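Local coordinates for capsular polysaccharide export system protein KpsC (Thermosulfurimonas dismutans, PDB 6MGB), which probably transfers Kdo from CMP-Kdo with beta(2,4) linkage specificity during synthesis of the glycolipid anchor of bacterial capsules, at residues L25-E30 with G309-I314; D74-S79 with L298-Y303. All blocks are in the same frame, centred on the assembly; numbering follows the deposited sequence.

Contact 1. Residues L25-E30 with G309-I314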
ATOM      1  N   LEU A  25      -3.381 -14.199 -12.786  1.00 36.03           N
ATOM      2  CA  LEU A  25      -3.800 -12.865 -13.204  1.00 34.68           C
ATOM      3  C   LEU A  25      -5.243 -12.862 -13.694  1.00 35.62           C
ATOM      4  O   LEU A  25      -6.053 -12.028 -13.274  1.00 32.37           O
ATOM      5  CB  LEU A  25      -2.859 -12.349 -14.295  1.00 32.88           C
ATOM      6  CG  LEU A  25      -3.242 -11.019 -14.949  1.00 35.92           C
ATOM      7  CD1 LEU A  25      -3.120  -9.874 -13.956  1.00 34.06           C
ATOM      8  CD2 LEU A  25      -2.383 -10.771 -16.177  1.00 43.55           C
ATOM      9  N   GLU A  26      -5.585 -13.790 -14.591  1.00 35.84           N
ATOM     10  CA  GLU A  26      -6.923 -13.784 -15.174  1.00 36.98           C
ATOM     11  C   GLU A  26      -7.996 -14.051 -14.130  1.00 38.87           C
ATOM     12  O   GLU A  26      -9.136 -13.597 -14.283  1.00 34.55           O
ATOM     13  CB  GLU A  26      -7.015 -14.814 -16.298  1.00 51.24           C
ATOM     14  CG  GLU A  26      -6.195 -14.451 -17.517  1.00 51.52           C
ATOM     15  CD  GLU A  26      -6.518 -15.330 -18.710  1.00 58.71           C
ATOM     16  OE1 GLU A  26      -7.210 -16.348 -18.516  1.00 63.52           O
ATOM     17  OE2 GLU A  26      -6.110 -14.990 -19.840  1.00 54.66           O
ATOM     18  N   VAL A  27      -7.662 -14.790 -13.070  1.00 35.51           N
ATOM     19  CA  VAL A  27      -8.613 -14.984 -11.982  1.00 35.55           C
ATOM     20  C   VAL A  27      -8.862 -13.666 -11.261  1.00 26.41           C
ATOM     21  O   VAL A  27     -10.007 -13.318 -10.952  1.00 32.36           O
ATOM     22  CB  VAL A  27      -8.108 -16.077 -11.020  1.00 39.55           C
ATOM     23  CG1 VAL A  27      -9.051 -16.228  -9.832  1.00 43.55           C
ATOM     24  CG2 VAL A  27      -7.961 -17.405 -11.752  1.00 37.22           C
ATOM     25  N   PHE A  28      -7.795 -12.914 -10.981  1.00 29.56           N
ATOM     26  CA  PHE A  28      -7.954 -11.600 -10.368  1.00 34.70           C
ATOM     27  C   PHE A  28      -8.784 -10.682 -11.256  1.00 36.93           C
ATOM     28  O   PHE A  28      -9.709 -10.011 -10.787  1.00 30.76           O
ATOM     29  CB  PHE A  28      -6.582 -10.973 -10.100  1.00 33.48           C
ATOM     30  CG  PHE A  28      -5.817 -11.616  -8.974  1.00 33.76           C
ATOM     31  CD1 PHE A  28      -6.289 -11.567  -7.673  1.00 33.27           C
ATOM     32  CD2 PHE A  28      -4.604 -12.239  -9.215  1.00 29.11           C
ATOM     33  CE1 PHE A  28      -5.574 -12.145  -6.639  1.00 27.45           C
ATOM     34  CE2 PHE A  28      -3.886 -12.818  -8.187  1.00 37.31           C
ATOM     35  CZ  PHE A  28      -4.370 -12.771  -6.897  1.00 30.02           C
ATOM     36  N   LEU A  29      -8.467 -10.645 -12.552  1.00 33.31           N
ATOM     37  CA  LEU A  29      -9.104  -9.704 -13.463  1.00 34.00           C
ATOM     38  C   LEU A  29     -10.521 -10.107 -13.847  1.00 35.49           C
ATOM     39  O   LEU A  29     -11.296  -9.246 -14.277  1.00 36.18           O
ATOM     40  CB  LEU A  29      -8.268  -9.553 -14.737  1.00 34.54           C
ATOM     41  CG  LEU A  29      -6.960  -8.766 -14.619  1.00 43.43           C
ATOM     42  CD1 LEU A  29      -6.205  -8.795 -15.938  1.00 40.64           C
ATOM     43  CD2 LEU A  29      -7.225  -7.330 -14.194  1.00 40.62           C
ATOM     44  N   GLU A  30     -10.878 -11.382 -13.710  1.00 38.30           N
ATOM     45  CA  GLU A  30     -12.174 -11.886 -14.155  1.00 41.54           C
ATOM     46  C   GLU A  30     -12.357 -11.712 -15.661  1.00 50.77           C
ATOM     47  O   GLU A  30     -13.486 -11.704 -16.161  1.00 44.76           O
ATOM     48  CB  GLU A  30     -13.315 -11.209 -13.386  1.00 41.47           C
ATOM     49  CG  GLU A  30     -13.217 -11.395 -11.875  1.00 50.37           C
ATOM     50  CD  GLU A  30     -14.146 -10.479 -11.102  1.00 65.53           C
ATOM     51  OE1 GLU A  30     -14.994  -9.815 -11.735  1.00 52.39           O
ATOM     52  OE2 GLU A  30     -14.027 -10.421  -9.861  1.00 62.67           O
ATOM     53  N   GLY A 309      -7.411 -21.352  -5.336  1.00 34.83           N
ATOM     54  CA  GLY A 309      -7.089 -20.631  -6.550  1.00 30.09           C
ATOM     55  C   GLY A 309      -8.254 -19.916  -7.194  1.00 37.47           C
ATOM     56  O   GLY A 309      -8.123 -19.459  -8.334  1.00 37.59           O
ATOM     57  N   LYS A 310      -9.383 -19.805  -6.509  1.00 31.91           N
ATOM     58  CA  LYS A 310     -10.570 -19.137  -7.011  1.00 34.43           C
ATOM     59  C   LYS A 310     -10.814 -17.824  -6.275  1.00 29.82           C
ATOM     60  O   LYS A 310     -10.245 -17.578  -5.205  1.00 30.59           O
ATOM     61  CB  LYS A 310     -11.792 -20.050  -6.862  1.00 37.78           C
ATOM     62  CG  LYS A 310     -11.734 -21.315  -7.711  1.00 44.79           C
ATOM     63  CD  LYS A 310     -12.959 -22.201  -7.497  1.00 61.97           C
ATOM     64  CE  LYS A 310     -14.237 -21.593  -8.073  1.00 65.03           C
ATOM     65  NZ  LYS A 310     -14.442 -21.934  -9.507  1.00 68.98           N
ATOM     66  N   PRO A 311     -11.657 -16.951  -6.824  1.00 33.53           N
ATOM     67  CA  PRO A 311     -11.920 -15.669  -6.159  1.00 33.63           C
ATOM     68  C   PRO A 311     -12.417 -15.863  -4.734  1.00 37.40           C
ATOM     69  O   PRO A 311     -13.231 -16.745  -4.453  1.00 33.17           O
ATOM     70  CB  PRO A 311     -12.988 -15.024  -7.050  1.00 40.26           C
ATOM     71  CG  PRO A 311     -12.757 -15.622  -8.394  1.00 40.13           C
ATOM     72  CD  PRO A 311     -12.331 -17.038  -8.132  1.00 43.04           C
ATOM     73  N   GLY A 312     -11.915 -15.022  -3.833  1.00 29.06           N
ATOM     74  CA  GLY A 312     -12.292 -15.090  -2.434  1.00 27.05           C
ATOM     75  C   GLY A 312     -12.408 -13.726  -1.786  1.00 26.96           C
ATOM     76  O   GLY A 312     -12.693 -12.733  -2.462  1.00 30.81           O
ATOM     77  N   ASN A 313     -12.184 -13.664  -0.473  1.00 29.50           N
ATOM     78  CA  ASN A 313     -12.300 -12.424   0.281  1.00 25.94           C
ATOM     79  C   ASN A 313     -11.126 -12.323   1.244  1.00 25.99           C
ATOM     80  O   ASN A 313     -10.281 -13.220   1.328  1.00 29.25           O
ATOM     81  CB  ASN A 313     -13.642 -12.356   1.023  1.00 28.97           C
ATOM     82  CG  ASN A 313     -13.863 -13.539   1.943  1.00 38.69           C
ATOM     83  OD1 ASN A 313     -12.961 -13.956   2.667  1.00 31.45           O
ATOM     84  ND2 ASN A 313     -15.068 -14.094   1.911  1.00 42.01           N
ATOM     85  N   ILE A 314     -11.080 -11.213   1.986  1.00 25.80           N
ATOM     86  CA  ILE A 314      -9.938 -10.940   2.853  1.00 26.57           C
ATOM     87  C   ILE A 314      -9.765 -12.038   3.891  1.00 30.67           C
ATOM     88  O   ILE A 314      -8.639 -12.342   4.303  1.00 25.90           O
ATOM     89  CB  ILE A 314     -10.098  -9.557   3.519  1.00 28.33           C
ATOM     90  CG1 ILE A 314      -8.811  -9.170   4.252  1.00 31.51           C
ATOM     91  CG2 ILE A 314     -11.291  -9.559   4.466  1.00 28.43           C
ATOM     92  CD1 ILE A 314      -8.827  -7.768   4.832  1.00 31.12           C
TER

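Contact 2. Residues D74-S79 with L298-Y303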
ATOM      1  N   ASP A  74       0.280  -4.885  -6.426  1.00 25.93           N
ATOM      2  CA  ASP A  74       0.108  -5.853  -5.353  1.00 26.81           C
ATOM      3  C   ASP A  74      -0.929  -5.345  -4.364  1.00 24.81           C
ATOM      4  O   ASP A  74      -1.036  -4.142  -4.113  1.00 27.03           O
ATOM      5  CB  ASP A  74       1.437  -6.105  -4.635  1.00 24.37           C
ATOM      6  CG  ASP A  74       2.413  -6.894  -5.477  1.00 33.71           C
ATOM      7  OD1 ASP A  74       1.961  -7.667  -6.347  1.00 32.33           O
ATOM      8  OD2 ASP A  74       3.635  -6.745  -5.268  1.00 35.98           O
ATOM      9  N   GLY A  75      -1.706  -6.267  -3.809  1.00 27.41           N
ATOM     10  CA  GLY A  75      -2.657  -5.907  -2.781  1.00 24.78           C
ATOM     11  C   GLY A  75      -1.964  -5.432  -1.519  1.00 22.78           C
ATOM     12  O   GLY A  75      -0.754  -5.574  -1.336  1.00 23.57           O
ATOM     13  N   PHE A  76      -2.763  -4.841  -0.626  1.00 23.03           N
ATOM     14  CA  PHE A  76      -2.222  -4.358   0.640  1.00 23.94           C
ATOM     15  C   PHE A  76      -1.770  -5.508   1.532  1.00 27.30           C
ATOM     16  O   PHE A  76      -0.790  -5.366   2.273  1.00 26.26           O
ATOM     17  CB  PHE A  76      -3.260  -3.490   1.351  1.00 25.82           C
ATOM     18  CG  PHE A  76      -3.527  -2.177   0.665  1.00 26.36           C
ATOM     19  CD1 PHE A  76      -2.481  -1.360   0.269  1.00 28.56           C
ATOM     20  CD2 PHE A  76      -4.826  -1.763   0.412  1.00 26.25           C
ATOM     21  CE1 PHE A  76      -2.722  -0.155  -0.360  1.00 27.95           C
ATOM     22  CE2 PHE A  76      -5.073  -0.558  -0.220  1.00 27.45           C
ATOM     23  CZ  PHE A  76      -4.020   0.246  -0.608  1.00 25.10           C
ATOM     24  N   LEU A  77      -2.467  -6.641   1.481  1.00 23.94           N
ATOM     25  CA  LEU A  77      -1.994  -7.894   2.063  1.00 28.67           C
ATOM     26  C   LEU A  77      -1.500  -8.759   0.911  1.00 26.65           C
ATOM     27  O   LEU A  77      -2.302  -9.235   0.102  1.00 26.11           O
ATOM     28  CB  LEU A  77      -3.099  -8.602   2.842  1.00 27.69           C
ATOM     29  CG  LEU A  77      -3.739  -7.850   4.010  1.00 28.39           C
ATOM     30  CD1 LEU A  77      -4.766  -8.735   4.699  1.00 36.38           C
ATOM     31  CD2 LEU A  77      -2.684  -7.378   5.000  1.00 29.86           C
ATOM     32  N   ARG A  78      -0.185  -8.960   0.827  1.00 28.44           N
ATOM     33  CA  ARG A  78       0.405  -9.546  -0.372  1.00 31.50           C
ATOM     34  C   ARG A  78       0.754 -11.023  -0.208  1.00 37.99           C
ATOM     35  O   ARG A  78       0.309 -11.851  -1.006  1.00 33.01           O
ATOM     36  CB  ARG A  78       1.651  -8.762  -0.800  1.00 29.99           C
ATOM     37  CG  ARG A  78       2.125  -9.156  -2.192  1.00 28.88           C
ATOM     38  CD  ARG A  78       3.561  -8.777  -2.457  1.00 29.29           C
ATOM     39  NE  ARG A  78       3.974  -9.201  -3.792  1.00 32.46           N
ATOM     40  CZ  ARG A  78       4.276 -10.454  -4.123  1.00 36.91           C
ATOM     41  NH1 ARG A  78       4.217 -11.423  -3.218  1.00 34.36           N
ATOM     42  NH2 ARG A  78       4.643 -10.740  -5.364  1.00 39.42           N
ATOM     43  N   SER A  79       1.560 -11.373   0.787  1.00 33.14           N
ATOM     44  CA  SER A  79       2.139 -12.713   0.803  1.00 32.97           C
ATOM     45  C   SER A  79       2.857 -12.955   2.125  1.00 41.78           C
ATOM     46  O   SER A  79       2.957 -12.070   2.981  1.00 27.13           O
ATOM     47  CB  SER A  79       3.105 -12.893  -0.370  1.00 37.01           C
ATOM     48  OG  SER A  79       4.090 -11.871  -0.367  1.00 35.76           O
ATOM     49  N   LEU A 298     -10.976  -4.198   2.496  1.00 26.23           N
ATOM     50  CA  LEU A 298     -12.014  -5.172   2.172  1.00 23.92           C
ATOM     51  C   LEU A 298     -12.558  -5.002   0.753  1.00 29.19           C
ATOM     52  O   LEU A 298     -12.643  -5.977  -0.000  1.00 31.22           O
ATOM     53  CB  LEU A 298     -13.158  -5.088   3.188  1.00 26.02           C
ATOM     54  CG  LEU A 298     -13.033  -6.007   4.405  1.00 29.17           C
ATOM     55  CD1 LEU A 298     -11.940  -5.525   5.347  1.00 30.11           C
ATOM     56  CD2 LEU A 298     -14.364  -6.117   5.134  1.00 30.58           C
ATOM     57  N   LEU A 299     -12.928  -3.779   0.373  1.00 23.51           N
ATOM     58  CA  LEU A 299     -13.599  -3.546  -0.904  1.00 26.19           C
ATOM     59  C   LEU A 299     -12.632  -3.349  -2.066  1.00 25.08           C
ATOM     60  O   LEU A 299     -12.875  -3.857  -3.167  1.00 22.48           O
ATOM     61  CB  LEU A 299     -14.505  -2.319  -0.803  1.00 24.32           C
ATOM     62  CG  LEU A 299     -15.576  -2.324   0.292  1.00 37.93           C
ATOM     63  CD1 LEU A 299     -16.487  -1.117   0.131  1.00 34.11           C
ATOM     64  CD2 LEU A 299     -16.383  -3.614   0.279  1.00 43.99           C
ATOM     65  N   TYR A 300     -11.543  -2.607  -1.846  1.00 23.50           N
ATOM     66  CA  TYR A 300     -10.716  -2.156  -2.963  1.00 21.32           C
ATOM     67  C   TYR A 300      -9.917  -3.296  -3.583  1.00 37.92           C
ATOM     68  O   TYR A 300      -9.972  -3.460  -4.813  1.00 24.13           O
ATOM     69  CB  TYR A 300      -9.829  -0.999  -2.486  1.00 25.86           C
ATOM     70  CG  TYR A 300      -8.920  -0.348  -3.505  1.00 19.79           C
ATOM     71  CD1 TYR A 300      -9.416   0.198  -4.685  1.00 22.70           C
ATOM     72  CD2 TYR A 300      -7.558  -0.227  -3.250  1.00 26.40           C
ATOM     73  CE1 TYR A 300      -8.569   0.813  -5.594  1.00 22.69           C
ATOM     74  CE2 TYR A 300      -6.711   0.382  -4.147  1.00 24.13           C
ATOM     75  CZ  TYR A 300      -7.218   0.902  -5.317  1.00 22.53           C
ATOM     76  OH  TYR A 300      -6.363   1.516  -6.208  1.00 22.31           O
ATOM     77  N   PRO A 301      -9.188  -4.115  -2.829  1.00 24.95           N
ATOM     78  CA  PRO A 301      -8.399  -5.181  -3.454  1.00 24.56           C
ATOM     79  C   PRO A 301      -9.263  -6.363  -3.867  1.00 26.26           C
ATOM     80  O   PRO A 301     -10.372  -6.567  -3.371  1.00 28.79           O
ATOM     81  CB  PRO A 301      -7.412  -5.591  -2.351  1.00 24.66           C
ATOM     82  CG  PRO A 301      -7.603  -4.593  -1.228  1.00 24.64           C
ATOM     83  CD  PRO A 301      -9.005  -4.116  -1.371  1.00 26.31           C
ATOM     84  N   ARG A 302      -8.722  -7.151  -4.793  1.00 30.25           N
ATOM     85  CA  ARG A 302      -9.339  -8.402  -5.220  1.00 29.72           C
ATOM     86  C   ARG A 302      -8.562  -9.561  -4.611  1.00 28.59           C
ATOM     87  O   ARG A 302      -7.361  -9.711  -4.863  1.00 25.20           O
ATOM     88  CB  ARG A 302      -9.366  -8.512  -6.743  1.00 32.25           C
ATOM     89  CG  ARG A 302     -10.006  -7.317  -7.418  1.00 33.85           C
ATOM     90  CD  ARG A 302     -10.264  -7.568  -8.887  1.00 43.20           C
ATOM     91  NE  ARG A 302     -10.917  -6.425  -9.514  1.00 34.70           N
ATOM     92  CZ  ARG A 302     -11.348  -6.401 -10.770  1.00 45.80           C
ATOM     93  NH1 ARG A 302     -11.201  -7.466 -11.548  1.00 37.64           N
ATOM     94  NH2 ARG A 302     -11.930  -5.310 -11.248  1.00 38.90           N
ATOM     95  N   TYR A 303      -9.246 -10.374  -3.815  1.00 27.51           N
ATOM     96  CA  TYR A 303      -8.623 -11.482  -3.110  1.00 21.92           C
ATOM     97  C   TYR A 303      -8.926 -12.805  -3.797  1.00 27.86           C
ATOM     98  O   TYR A 303     -10.011 -13.008  -4.348  1.00 29.04           O
ATOM     99  CB  TYR A 303      -9.114 -11.548  -1.660  1.00 29.00           C
ATOM    100  CG  TYR A 303      -8.658 -10.393  -0.804  1.00 26.80           C
ATOM    101  CD1 TYR A 303      -7.457 -10.453  -0.115  1.00 30.89           C
ATOM    102  CD2 TYR A 303      -9.428  -9.244  -0.680  1.00 26.84           C
ATOM    103  CE1 TYR A 303      -7.025  -9.401   0.666  1.00 32.89           C
ATOM    104  CE2 TYR A 303      -9.010  -8.188   0.103  1.00 25.86           C
ATOM    105  CZ  TYR A 303      -7.805  -8.271   0.773  1.00 26.21           C
ATOM    106  OH  TYR A 303      -7.379  -7.225   1.555  1.00 23.48           O
TER
HETATM  107  O   HOH W   1      -5.083  -6.594   0.095  1.00 25.14           O

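Contact 1. Residues L25-E30 with G309-I314
The carbonyl oxygen of Gly309 faces both methyl groups of Val27, with CG1 at 3.7 Å and CG2 at 4.0 Å from Gly309 O. This carbonyl oxygen is approached here by carbon, and the pair illustrates how a short helix can lean on an edge strand without any directional bond between them. Val27 points from helix 25-29 toward the strand, and its CG1, extended away from the backbone N (chi1 176°), does most of the touching. Beyond Gly309 O this methyl meets the ring of Pro311: Val27 CG1 lies 3.8 Å from Pro311 CD and 4.0 Å from Pro311 CG, the two side chains crossing at about a right angle. The positive phi of Gly309 (73°) occurs just as the chain enters strand 310-312, after the turn of the hairpin it forms with strand 302-305.

Within the helix, Leu29 N bonds to Leu25 O at 2.9 Å, and Glu30 ends the helical run with positive phi. The helix has firmer holds beside this contact: Phe28 O accepts a hydrogen bond from Arg302 NH1, while Val27 and Phe28 both rest on Ile304. At the far end of the other segment, Asn313 N-caps helix 314-322 through a weak bond from Phe315 N to its OD1, and Asp316 OD2 accepts from Asn313 N.

About 131 Å² is buried in all, at the protein surface. Van der Waals contact between a methyl group and a proline ring has little directional preference, so the helix's orientation is more plausibly set by the Arg302 bond and by packing on strands 302-305 and 90-94.

Contact 2. Residues D74-S79 with L298-Y303
Phe76 meets Tyr300 and Pro301 along one side of its ring, a worked case of an aromatic side chain joining a loop to a distant turn. From CB the chain swings its CG opposite the carbonyl carbon (chi1 -69°), which carries the ring across toward residues 300-301. CD2 then comes 4.3 Å from Pro301 CG, and the next atom, Phe76 CE2, lies 3.9 Å from Tyr300 CD2. At the tip, Phe76 CZ is still 4.4 Å from Tyr300 CD2. The approach to Phe76 is oblique, whereas the Tyr300 ring is met at its edge, near its own plane; the side chains cross at about a right angle. Phe267 stacks on Phe76 and Tyr99 packs edge-to-face with it, while Tyr300 OH bonds to Asp94 OD2.

One water makes the polar link: it accepts from Leu77 N at 3.0 Å and donates to Tyr303 OH at 2.8 Å, a hydroxyl also bonded to Tyr297 O. Farther along the loop, Arg78 NE forms a salt bridge with Asp74 OD2 (2.9 Å); the oxygen lies near the guanidinium plane, whereas NE approaches from above the carboxylate plane.

Phe76 O accepts from Gln248 NE2, a CMP-binding residue, and the Phe76 side chain lies about 7 Å from bound cytidine-5'-monophosphate. This is consistent with the GT-B fold, in which the nucleotide binds in the cleft between two Rossmann-like domains.

The centres of contacts 1 and 2 lie about 10 Å apart, and strand 302-305 ties them together. It begins within the second segment of contact 2 and pairs antiparallel with edge strand 310-312 of contact 1, Gly312 N lying 2.8 Å from Tyr303 O. Along the chain the order is 25-30, 74-79, 298-303 and 309-314, so the later contact is enclosed by the earlier one. Both bring the C-terminal part of the chain back onto the mixed seven-stranded sheet built largely from its N-terminal part. Contact 1 sits at the surface, contact 2 deep beside the nucleotide cleft, so the returning chain runs from beside the CMP site out to the edge of this sheet.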